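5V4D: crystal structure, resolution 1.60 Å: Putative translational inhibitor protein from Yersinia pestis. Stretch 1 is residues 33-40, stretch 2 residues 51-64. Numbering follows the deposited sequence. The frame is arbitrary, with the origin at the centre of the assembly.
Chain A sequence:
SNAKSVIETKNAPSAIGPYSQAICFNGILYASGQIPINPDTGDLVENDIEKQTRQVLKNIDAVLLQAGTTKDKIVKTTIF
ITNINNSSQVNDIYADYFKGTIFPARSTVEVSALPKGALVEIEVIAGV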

# COMPACT_ATOMS: atom_id res chain seq x y z
N GLY A 33 -0.54 -9.86 -1.22
CA GLY A 33 -1.72 -9.74 -2.06
C GLY A 33 -2.13 -11.08 -2.64
O GLY A 33 -1.29 -11.82 -3.18
N GLN A 34 -3.42 -11.41 -2.51
CA GLN A 34 -3.98 -12.65 -3.03
C GLN A 34 -4.60 -12.40 -4.39
O GLN A 34 -5.38 -11.44 -4.55
N ILE A 35 -4.26 -13.27 -5.34
CA ILE A 35 -4.90 -13.27 -6.65
C ILE A 35 -5.79 -14.51 -6.77
O ILE A 35 -5.75 -15.41 -5.92
N PRO A 36 -6.64 -14.58 -7.80
CA PRO A 36 -7.70 -15.60 -7.86
C PRO A 36 -7.20 -16.93 -8.41
O PRO A 36 -7.79 -17.49 -9.34
N ILE A 37 -6.14 -17.46 -7.78
CA ILE A 37 -5.62 -18.78 -8.09
C ILE A 37 -6.37 -19.80 -7.25
O ILE A 37 -6.55 -19.61 -6.04
N ASN A 38 -6.82 -20.88 -7.89
CA ASN A 38 -7.35 -22.04 -7.14
C ASN A 38 -6.18 -22.77 -6.51
O ASN A 38 -5.35 -23.34 -7.24
N PRO A 39 -6.05 -22.80 -5.19
CA PRO A 39 -4.85 -23.41 -4.60
C PRO A 39 -4.70 -24.89 -4.89
O PRO A 39 -3.57 -25.40 -4.83
N ASP A 40 -5.79 -25.59 -5.19
CA ASP A 40 -5.76 -27.02 -5.40
C ASP A 40 -5.19 -27.38 -6.76
O ASP A 40 -4.62 -28.47 -6.92
N LYS A 51 -16.51 -14.56 -9.71
CA LYS A 51 -15.81 -15.80 -9.34
C LYS A 51 -14.41 -15.50 -8.82
O LYS A 51 -13.94 -16.13 -7.84
N GLN A 52 -13.74 -14.50 -9.41
CA GLN A 52 -12.37 -14.20 -8.99
C GLN A 52 -12.34 -13.56 -7.62
O GLN A 52 -11.47 -13.88 -6.80
N THR A 53 -13.31 -12.66 -7.32
CA THR A 53 -13.38 -12.08 -5.99
C THR A 53 -13.63 -13.14 -4.94
O THR A 53 -12.99 -13.12 -3.88
N ARG A 54 -14.51 -14.09 -5.23
CA ARG A 54 -14.77 -15.18 -4.30
C ARG A 54 -13.51 -15.98 -4.03
O ARG A 54 -13.19 -16.27 -2.86
N GLN A 55 -12.74 -16.28 -5.09
CA GLN A 55 -11.51 -17.06 -4.92
C GLN A 55 -10.51 -16.29 -4.05
O GLN A 55 -9.88 -16.88 -3.17
N VAL A 56 -10.36 -14.97 -4.29
CA VAL A 56 -9.39 -14.19 -3.55
C VAL A 56 -9.75 -14.18 -2.08
O VAL A 56 -8.88 -14.33 -1.21
N LEU A 57 -11.03 -13.99 -1.77
CA LEU A 57 -11.43 -13.92 -0.36
C LEU A 57 -11.26 -15.26 0.32
O LEU A 57 -10.91 -15.31 1.51
N LYS A 58 -11.52 -16.37 -0.38
CA LYS A 58 -11.27 -17.69 0.21
C LYS A 58 -9.78 -17.91 0.45
O LYS A 58 -9.40 -18.54 1.46
N ASN A 59 -8.93 -17.44 -0.46
CA ASN A 59 -7.48 -17.57 -0.28
C ASN A 59 -7.02 -16.77 0.93
O ASN A 59 -6.22 -17.26 1.74
N ILE A 60 -7.53 -15.55 1.08
CA ILE A 60 -7.23 -14.76 2.27
C ILE A 60 -7.68 -15.48 3.53
O ILE A 60 -6.94 -15.56 4.50
N ASP A 61 -8.90 -16.01 3.53
CA ASP A 61 -9.39 -16.70 4.72
C ASP A 61 -8.45 -17.84 5.11
O ASP A 61 -8.16 -18.03 6.30
N ALA A 62 -7.96 -18.62 4.13
CA ALA A 62 -7.05 -19.72 4.45
C ALA A 62 -5.78 -19.23 5.15
O ALA A 62 -5.25 -19.91 6.05
N VAL A 63 -5.25 -18.08 4.71
CA VAL A 63 -4.05 -17.52 5.32
C VAL A 63 -4.34 -17.10 6.75
O VAL A 63 -3.58 -17.43 7.67
N LEU A 64 -5.48 -16.44 6.98
CA LEU A 64 -5.85 -16.03 8.32
C LEU A 64 -5.96 -17.25 9.24
O LEU A 64 -5.44 -17.24 10.36

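Residues 33-40 form an irregular segment laid against one face of the helix 51-64, with the closest CA-CA approach, 4.8 Å, between P36 and V56. Together the two stretches bury 489 Å², and the CA-to-CB directions identify the helical face: Q55, N59 and V63 point toward the segment, Q52, V56 and I60 sideways, T53 and L57 away.

The hydrogen bonds between the stretches both come from one amide. N59, with chi1 m (-68°) and chi2 -13°, donates from ND2 to I37 O at 2.9 Å with an N-H...acceptor angle of 164°, and from ND2 to I35 O at 3.1 Å, where the 130° angle makes the bond weak. A side-chain amide thus serves two backbone carbonyls of a segment that lacks regular structure. Within the helix, Q55 NE2 donates to N59 OD1 (3.1 Å, 158°), so the other end of the N59 amide is engaged as well. This fits the t, p rotamer of Q55, whose CG lies 3.4 Å from I37 O and whose NE2 lies 3.5 Å from P39 CD.

Apolar packing centres on P36 and V56. The proline ring, C-gamma exo, places CG 3.7 Å from V56 CG2; V56 is t (162°), and its CG1 lies 3.6 Å from Q34 O. P36 CG also approaches Q52 OE1 at 3.4 Å, although that oxygen finds its hydrogen bond elsewhere in the structure.

Q34, the residue most covered by the opposing stretch at 100 Å², points toward the helix in an m, m rotamer. Its aliphatic portion packs against I60 (CG to CG1, 3.8 Å), while OE1 reaches N59 CB at 3.2 Å and NE2 comes within 4.2 Å of V63 CG2. I35 and I37, by contrast, point away, and present mainly backbone atoms to the helix.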

# COMPACT_ATOMS: atom_id res chain seq x y z
CB GLN A 34 -5.05 -13.23 -2.10
CG GLN A 34 -4.42 -13.99 -0.93
CD GLN A 34 -3.62 -15.18 -1.42
OE1 GLN A 34 -3.96 -15.82 -2.45
NE2 GLN A 34 -2.53 -15.47 -0.75
CB ILE A 35 -3.87 -13.18 -7.80
CG1 ILE A 35 -2.79 -14.23 -7.66
CG2 ILE A 35 -3.25 -11.77 -7.89
CD1 ILE A 35 -2.03 -14.44 -9.05
CB PRO A 36 -8.74 -14.98 -8.81
CG PRO A 36 -8.30 -13.62 -9.09
CD PRO A 36 -6.88 -13.48 -8.76
CB ILE A 37 -4.10 -18.86 -7.81
CG1 ILE A 37 -3.32 -17.97 -8.76
CG2 ILE A 37 -3.62 -20.36 -7.89
CD1 ILE A 37 -3.44 -18.39 -10.16
CB ASN A 38 -8.14 -22.94 -8.12
CG ASN A 38 -8.61 -24.25 -7.49
OD1 ASN A 38 -8.26 -24.57 -6.35
ND2 ASN A 38 -9.42 -25.02 -8.23
CB PRO A 39 -5.02 -23.14 -3.10
CG PRO A 39 -6.50 -23.02 -2.89
CD PRO A 39 -7.02 -22.35 -4.16
CB ASP A 40 -7.16 -27.60 -5.24
CG ASP A 40 -7.80 -27.28 -3.86
OD1 ASP A 40 -7.04 -27.10 -2.90
OD2 ASP A 40 -9.03 -27.20 -3.77
CB LYS A 51 -15.75 -16.73 -10.55
CG LYS A 51 -17.10 -17.35 -10.87
CD LYS A 51 -17.04 -18.15 -12.15
CE LYS A 51 -18.42 -18.71 -12.53
NZ LYS A 51 -18.31 -19.41 -13.83
CB GLN A 52 -11.66 -13.31 -10.02
CG GLN A 52 -11.38 -14.05 -11.33
CD GLN A 52 -10.33 -13.38 -12.19
OE1 GLN A 52 -9.80 -12.33 -11.85
NE2 GLN A 52 -10.01 -14.02 -13.31
CB THR A 53 -14.49 -11.02 -5.94
OG1 THR A 53 -14.22 -9.98 -6.89
CG2 THR A 53 -14.52 -10.40 -4.57
CB ARG A 54 -15.86 -16.10 -4.83
CG ARG A 54 -17.21 -15.46 -4.90
CD ARG A 54 -18.26 -16.49 -5.30
NE ARG A 54 -19.53 -15.80 -5.52
CZ ARG A 54 -20.32 -15.33 -4.55
NH1 ARG A 54 -20.00 -15.47 -3.27
NH2 ARG A 54 -21.43 -14.69 -4.86
CB GLN A 55 -10.92 -17.43 -6.28
CG GLN A 55 -9.74 -18.34 -6.11
CD GLN A 55 -10.17 -19.71 -5.64
OE1 GLN A 55 -11.01 -20.33 -6.28
NE2 GLN A 55 -9.70 -20.13 -4.47
CB VAL A 56 -9.34 -12.77 -4.13
CG1 VAL A 56 -8.68 -11.78 -3.15
CG2 VAL A 56 -8.64 -12.80 -5.49
CB LEU A 57 -12.88 -13.41 -0.26
CG LEU A 57 -12.97 -11.99 -0.78
CD1 LEU A 57 -14.46 -11.65 -0.90
CD2 LEU A 57 -12.25 -11.01 0.13
CB LYS A 58 -11.82 -18.81 -0.70
CG LYS A 58 -13.36 -18.93 -0.69
CD LYS A 58 -13.92 -19.32 0.68
CE LYS A 58 -13.43 -20.68 1.17
NZ LYS A 58 -14.02 -21.12 2.51
CB ASN A 59 -6.74 -17.11 -1.55
CG ASN A 59 -6.97 -18.03 -2.73
OD1 ASN A 59 -7.49 -19.13 -2.56
ND2 ASN A 59 -6.57 -17.60 -3.92
CB ILE A 60 -7.90 -13.37 2.18
CG1 ILE A 60 -7.20 -12.51 1.11
CG2 ILE A 60 -7.93 -12.67 3.58
CD1 ILE A 60 -8.04 -11.24 0.69
CB ASP A 61 -10.81 -17.21 4.46
CG ASP A 61 -11.54 -17.49 5.74
OD1 ASP A 61 -11.90 -16.50 6.39
OD2 ASP A 61 -11.80 -18.68 6.04
CB ALA A 62 -6.67 -20.48 3.17
CB VAL A 63 -3.54 -16.35 4.46
CG1 VAL A 63 -2.41 -15.60 5.22
CG2 VAL A 63 -3.09 -16.91 3.14
CB LEU A 64 -7.19 -15.31 8.29
CG LEU A 64 -7.21 -14.03 7.46
CD1 LEU A 64 -8.64 -13.46 7.48
CD2 LEU A 64 -6.16 -13.04 7.98